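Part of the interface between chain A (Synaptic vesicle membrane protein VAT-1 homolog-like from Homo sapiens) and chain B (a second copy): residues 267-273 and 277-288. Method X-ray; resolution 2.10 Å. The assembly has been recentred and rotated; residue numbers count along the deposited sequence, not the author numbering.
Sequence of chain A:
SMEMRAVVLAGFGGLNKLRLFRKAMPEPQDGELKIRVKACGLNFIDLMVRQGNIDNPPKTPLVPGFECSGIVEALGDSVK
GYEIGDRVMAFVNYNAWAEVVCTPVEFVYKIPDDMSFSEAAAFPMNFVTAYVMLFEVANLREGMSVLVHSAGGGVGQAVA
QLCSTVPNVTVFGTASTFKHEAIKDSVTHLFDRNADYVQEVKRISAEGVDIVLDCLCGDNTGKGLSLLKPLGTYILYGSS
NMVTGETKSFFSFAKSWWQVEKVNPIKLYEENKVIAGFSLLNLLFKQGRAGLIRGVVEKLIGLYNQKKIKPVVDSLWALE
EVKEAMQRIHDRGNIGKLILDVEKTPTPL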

ATOM      1  N   LYS A 267      15.720   4.787  -1.771  1.00 79.14           N
ATOM      2  CA  LYS A 267      15.560   4.285  -0.380  1.00 70.02           C
ATOM      3  C   LYS A 267      14.343   3.352  -0.218  1.00 65.39           C
ATOM      4  O   LYS A 267      14.404   2.356   0.498  1.00 66.76           O
ATOM      5  CB  LYS A 267      15.430   5.451   0.611  1.00 65.19           C
ATOM      6  CG  LYS A 267      15.415   5.048   2.082  1.00 70.17           C
ATOM      7  N   LEU A 268      13.243   3.681  -0.884  1.00 64.58           N
ATOM      8  CA  LEU A 268      12.051   2.845  -0.839  1.00 59.16           C
ATOM      9  C   LEU A 268      12.341   1.489  -1.495  1.00 58.99           C
ATOM     10  O   LEU A 268      12.011   0.435  -0.929  1.00 58.12           O
ATOM     11  CB  LEU A 268      10.873   3.555  -1.524  1.00 56.98           C
ATOM     12  CG  LEU A 268      10.387   4.893  -0.931  1.00 59.85           C
ATOM     13  CD1 LEU A 268       9.124   5.390  -1.612  1.00 54.09           C
ATOM     14  CD2 LEU A 268      10.133   4.785   0.555  1.00 55.16           C
ATOM     15  N   TYR A 269      12.951   1.536  -2.682  1.00 61.76           N
ATOM     16  CA  TYR A 269      13.415   0.339  -3.420  1.00 66.81           C
ATOM     17  C   TYR A 269      14.336  -0.532  -2.562  1.00 59.30           C
ATOM     18  O   TYR A 269      14.098  -1.732  -2.373  1.00 58.81           O
ATOM     19  CB  TYR A 269      14.130   0.761  -4.722  1.00 61.21           C
ATOM     20  CG  TYR A 269      14.897  -0.337  -5.457  1.00 56.68           C
ATOM     21  CD1 TYR A 269      14.218  -1.379  -6.088  1.00 59.72           C
ATOM     22  CD2 TYR A 269      16.289  -0.333  -5.521  1.00 60.28           C
ATOM     23  CE1 TYR A 269      14.899  -2.406  -6.751  1.00 57.00           C
ATOM     24  CE2 TYR A 269      16.983  -1.346  -6.195  1.00 64.92           C
ATOM     25  CZ  TYR A 269      16.272  -2.379  -6.816  1.00 75.29           C
ATOM     26  OH  TYR A 269      16.907  -3.404  -7.476  1.00 73.49           O
ATOM     27  N   GLU A 270      15.354   0.099  -2.006  1.00 64.07           N
ATOM     28  CA  GLU A 270      16.382  -0.609  -1.245  1.00 72.38           C
ATOM     29  C   GLU A 270      15.808  -1.158   0.047  1.00 61.51           C
ATOM     30  O   GLU A 270      16.122  -2.286   0.443  1.00 51.31           O
ATOM     31  CB  GLU A 270      17.567   0.320  -0.947  1.00 83.18           C
ATOM     32  CG  GLU A 270      18.375   0.747  -2.190  1.00102.14           C
ATOM     33  CD  GLU A 270      19.569  -0.158  -2.501  1.00127.24           C
ATOM     34  OE1 GLU A 270      20.030  -0.904  -1.605  1.00132.71           O
ATOM     35  OE2 GLU A 270      20.056  -0.113  -3.654  1.00113.83           O
ATOM     36  N   GLU A 271      14.953  -0.376   0.700  1.00 57.51           N
ATOM     37  CA  GLU A 271      14.413  -0.797   1.982  1.00 57.74           C
ATOM     38  C   GLU A 271      13.074  -1.508   1.890  1.00 50.86           C
ATOM     39  O   GLU A 271      12.547  -1.967   2.905  1.00 47.57           O
ATOM     40  CB  GLU A 271      14.347   0.386   2.929  1.00 57.69           C
ATOM     41  CG  GLU A 271      15.736   0.986   3.128  1.00 66.69           C
ATOM     42  CD  GLU A 271      15.776   2.200   4.000  1.00 71.97           C
ATOM     43  OE1 GLU A 271      14.784   2.459   4.712  1.00 80.00           O
ATOM     44  OE2 GLU A 271      16.818   2.889   3.976  1.00 73.97           O
ATOM     45  N   ASN A 272      12.511  -1.596   0.687  1.00 43.75           N
ATOM     46  CA  ASN A 272      11.225  -2.243   0.510  1.00 42.99           C
ATOM     47  C   ASN A 272      10.093  -1.668   1.339  1.00 43.64           C
ATOM     48  O   ASN A 272       9.347  -2.403   2.042  1.00 46.60           O
ATOM     49  CB  ASN A 272      11.345  -3.741   0.794  1.00 39.81           C
ATOM     50  CG  ASN A 272      12.072  -4.444  -0.290  1.00 47.92           C
ATOM     51  OD1 ASN A 272      11.638  -4.429  -1.446  1.00 44.00           O
ATOM     52  ND2 ASN A 272      13.183  -5.083   0.069  1.00 44.55           N
ATOM     53  N   LYS A 273       9.940  -0.362   1.229  1.00 43.33           N
ATOM     54  CA  LYS A 273       8.913   0.333   1.990  1.00 48.71           C
ATOM     55  C   LYS A 273       7.951   1.154   1.130  1.00 46.39           C
ATOM     56  O   LYS A 273       8.218   1.418  -0.039  1.00 48.29           O
ATOM     57  CB  LYS A 273       9.590   1.177   3.048  1.00 52.75           C
ATOM     58  CG  LYS A 273      10.021   0.334   4.246  1.00 52.28           C
ATOM     59  CD  LYS A 273      11.148   0.989   5.039  1.00 63.46           C
ATOM     60  CE  LYS A 273      11.744   0.002   6.079  1.00 64.10           C
ATOM     61  NZ  LYS A 273      12.613   0.684   7.121  1.00 71.02           N
TER
ATOM     62  N   GLY B 277       8.688   0.919  -3.210  1.00 44.78           N
ATOM     63  CA  GLY B 277       9.860   0.405  -3.901  1.00 51.14           C
ATOM     64  C   GLY B 277      10.013  -1.038  -3.555  1.00 42.63           C
ATOM     65  O   GLY B 277       9.603  -1.444  -2.479  1.00 50.35           O
ATOM     66  N   PHE B 278      10.539  -1.828  -4.492  1.00 46.10           N
ATOM     67  CA  PHE B 278      10.641  -3.245  -4.282  1.00 41.47           C
ATOM     68  C   PHE B 278      11.922  -3.871  -4.871  1.00 42.35           C
ATOM     69  O   PHE B 278      12.188  -3.722  -6.046  1.00 40.84           O
ATOM     70  CB  PHE B 278       9.422  -3.964  -4.825  1.00 35.82           C
ATOM     71  CG  PHE B 278       9.440  -5.442  -4.533  1.00 44.92           C
ATOM     72  CD1 PHE B 278       9.340  -5.905  -3.226  1.00 42.53           C
ATOM     73  CD2 PHE B 278       9.613  -6.367  -5.547  1.00 43.22           C
ATOM     74  CE1 PHE B 278       9.377  -7.278  -2.946  1.00 50.99           C
ATOM     75  CE2 PHE B 278       9.668  -7.744  -5.265  1.00 43.66           C
ATOM     76  CZ  PHE B 278       9.570  -8.197  -3.959  1.00 39.50           C
ATOM     77  N   SER B 279      12.662  -4.580  -4.023  1.00 41.35           N
ATOM     78  CA  SER B 279      13.904  -5.281  -4.393  1.00 46.80           C
ATOM     79  C   SER B 279      13.812  -6.661  -3.786  1.00 37.76           C
ATOM     80  O   SER B 279      13.929  -6.793  -2.546  1.00 37.74           O
ATOM     81  CB  SER B 279      15.112  -4.570  -3.757  1.00 40.32           C
ATOM     82  OG  SER B 279      16.220  -5.462  -3.715  1.00 47.30           O
ATOM     83  N   LEU B 280      13.505  -7.668  -4.607  1.00 34.32           N
ATOM     84  CA  LEU B 280      13.360  -9.033  -4.096  1.00 38.84           C
ATOM     85  C   LEU B 280      14.657  -9.557  -3.456  1.00 36.38           C
ATOM     86  O   LEU B 280      14.616 -10.210  -2.420  1.00 38.42           O
ATOM     87  CB  LEU B 280      12.912  -9.984  -5.208  1.00 35.25           C
ATOM     88  CG  LEU B 280      12.838 -11.480  -4.881  1.00 34.61           C
ATOM     89  CD1 LEU B 280      11.972 -11.722  -3.656  1.00 38.34           C
ATOM     90  CD2 LEU B 280      12.358 -12.228  -6.112  1.00 31.43           C
ATOM     91  N   LEU B 281      15.798  -9.222  -4.046  1.00 38.11           N
ATOM     92  CA  LEU B 281      17.082  -9.708  -3.508  1.00 42.92           C
ATOM     93  C   LEU B 281      17.347  -9.214  -2.109  1.00 41.67           C
ATOM     94  O   LEU B 281      17.708  -9.993  -1.229  1.00 40.27           O
ATOM     95  CB  LEU B 281      18.229  -9.375  -4.470  1.00 44.43           C
ATOM     96  CG  LEU B 281      18.111 -10.197  -5.772  1.00 41.11           C
ATOM     97  CD1 LEU B 281      19.164  -9.772  -6.735  1.00 45.92           C
ATOM     98  CD2 LEU B 281      18.179 -11.662  -5.450  1.00 49.78           C
ATOM     99  N   ASN B 282      17.090  -7.930  -1.872  1.00 49.24           N
ATOM    100  CA  ASN B 282      17.243  -7.358  -0.533  1.00 44.83           C
ATOM    101  C   ASN B 282      16.307  -7.944   0.466  1.00 43.73           C
ATOM    102  O   ASN B 282      16.685  -8.139   1.635  1.00 37.11           O
ATOM    103  CB  ASN B 282      17.047  -5.848  -0.539  1.00 53.87           C
ATOM    104  CG  ASN B 282      18.201  -5.117  -1.157  1.00 54.57           C
ATOM    105  OD1 ASN B 282      19.199  -5.718  -1.579  1.00 51.20           O
ATOM    106  ND2 ASN B 282      18.071  -3.820  -1.245  1.00 52.71           N
ATOM    107  N   LEU B 283      15.074  -8.217   0.032  1.00 43.72           N
ATOM    108  CA  LEU B 283      14.074  -8.817   0.923  1.00 40.26           C
ATOM    109  C   LEU B 283      14.570 -10.167   1.381  1.00 46.88           C
ATOM    110  O   LEU B 283      14.389 -10.544   2.549  1.00 47.37           O
ATOM    111  CB  LEU B 283      12.725  -8.987   0.174  1.00 47.18           C
ATOM    112  CG  LEU B 283      11.443  -9.278   0.981  1.00 42.10           C
ATOM    113  CD1 LEU B 283      11.149  -8.116   1.916  1.00 42.70           C
ATOM    114  CD2 LEU B 283      10.243  -9.519   0.084  1.00 46.13           C
ATOM    115  N   LEU B 284      15.165 -10.902   0.435  1.00 41.80           N
ATOM    116  CA  LEU B 284      15.681 -12.246   0.695  1.00 43.75           C
ATOM    117  C   LEU B 284      16.930 -12.264   1.568  1.00 40.86           C
ATOM    118  O   LEU B 284      16.972 -12.952   2.589  1.00 41.44           O
ATOM    119  CB  LEU B 284      16.008 -12.963  -0.625  1.00 43.63           C
ATOM    120  CG  LEU B 284      14.760 -13.413  -1.379  1.00 50.27           C
ATOM    121  CD1 LEU B 284      15.058 -14.039  -2.724  1.00 40.99           C
ATOM    122  CD2 LEU B 284      14.070 -14.353  -0.483  1.00 33.88           C
ATOM    123  N   PHE B 285      17.929 -11.500   1.154  1.00 39.28           N
ATOM    124  CA  PHE B 285      19.311 -11.679   1.612  1.00 44.97           C
ATOM    125  C   PHE B 285      19.779 -10.651   2.611  1.00 47.26           C
ATOM    126  O   PHE B 285      20.797 -10.876   3.234  1.00 44.86           O
ATOM    127  CB  PHE B 285      20.282 -11.697   0.417  1.00 41.57           C
ATOM    128  CG  PHE B 285      20.042 -12.837  -0.535  1.00 48.39           C
ATOM    129  CD1 PHE B 285      19.952 -14.145  -0.063  1.00 47.73           C
ATOM    130  CD2 PHE B 285      19.892 -12.611  -1.890  1.00 46.69           C
ATOM    131  CE1 PHE B 285      19.731 -15.215  -0.941  1.00 49.72           C
ATOM    132  CE2 PHE B 285      19.670 -13.692  -2.777  1.00 46.71           C
ATOM    133  CZ  PHE B 285      19.584 -14.988  -2.286  1.00 38.52           C
ATOM    134  N   LYS B 286      19.048  -9.540   2.758  1.00 53.64           N
ATOM    135  CA  LYS B 286      19.370  -8.484   3.736  1.00 54.47           C
ATOM    136  C   LYS B 286      18.309  -8.308   4.819  1.00 59.47           C
ATOM    137  O   LYS B 286      18.648  -7.989   5.949  1.00 50.58           O
ATOM    138  CB  LYS B 286      19.533  -7.132   3.057  1.00 53.01           C
ATOM    139  CG  LYS B 286      20.591  -7.110   2.029  1.00 59.04           C
ATOM    140  CD  LYS B 286      20.853  -5.698   1.552  1.00 58.43           C
ATOM    141  CE  LYS B 286      21.857  -5.698   0.390  1.00 67.87           C
ATOM    142  NZ  LYS B 286      22.044  -4.329  -0.200  1.00 94.33           N
ATOM    143  N   GLN B 287      17.032  -8.517   4.479  1.00 48.36           N
ATOM    144  CA  GLN B 287      15.920  -8.201   5.399  1.00 46.40           C
ATOM    145  C   GLN B 287      15.242  -9.424   6.017  1.00 43.91           C
ATOM    146  O   GLN B 287      14.369  -9.291   6.836  1.00 50.84           O
ATOM    147  CB  GLN B 287      14.887  -7.348   4.664  1.00 44.66           C
ATOM    148  CG  GLN B 287      15.402  -5.948   4.348  1.00 51.04           C
ATOM    149  CD  GLN B 287      14.691  -5.319   3.172  1.00 63.62           C
ATOM    150  OE1 GLN B 287      13.652  -5.807   2.714  1.00 53.30           O
ATOM    151  NE2 GLN B 287      15.251  -4.238   2.666  1.00 62.57           N
ATOM    152  N   GLY B 288      15.637 -10.626   5.626  1.00 46.98           N
ATOM    153  CA  GLY B 288      15.239 -11.835   6.379  1.00 39.78           C
ATOM    154  C   GLY B 288      13.844 -12.366   6.117  1.00 43.90           C
ATOM    155  O   GLY B 288      13.263 -13.070   6.965  1.00 42.02           O
TER

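A single asparagine just past a helix end, N272(A), makes three hydrogen bonds to the other chain through one carboxamide. Its OD1 accepts from S279(B) N at 2.8 Å, while its ND2 donates to S279(B) O at 3.2 Å and to Q287(B) OE1 at 2.8 Å. The side chain thus pairs with both backbone polar groups of S279(B), an arrangement suited to a carboxamide, which carries donor and acceptor side by side. N272(A) leaves helical geometry with positive phi and is buried, its chi1 in the m well; its CA also lies 3.5 Å from G277(B) O in a CA-H...O contact.

The end of the chain A helix supplies a further acceptor. E270(A) O receives N282(B) ND2 at 3.0 Å and, more weakly, Q287(B) NE2 at 3.1 Å, so Q287(B) uses both ends of its amide, OE1 accepting from N272(A) ND2 and NE2 donating weakly to E270(A) O. E270(A) is poorly ordered; its OE1 lies 4.2 Å from K286(B) NZ, too far for a salt bridge.

At the strand, G277(B) N donates to K273(A) O at 3.2 Å. Here the backbones run close, with Y269(A) CA and G277(B) CA 3.6 Å apart, and glycine fits because an ideal CB would point toward chain A and fall 2.0 Å from Y269(A) N, a clash.

S279(B) serves both its own fold and the interface. Its OG caps the chain B helix by accepting from N282(B) N at 3.2 Å, while its CB sits over one face of the Y269(A) ring, 4.0 Å from the centroid. F278(B) O approaches the edge of that ring, 3.1 Å from Y269(A) CE1. Together the two stretches bury 511 Å².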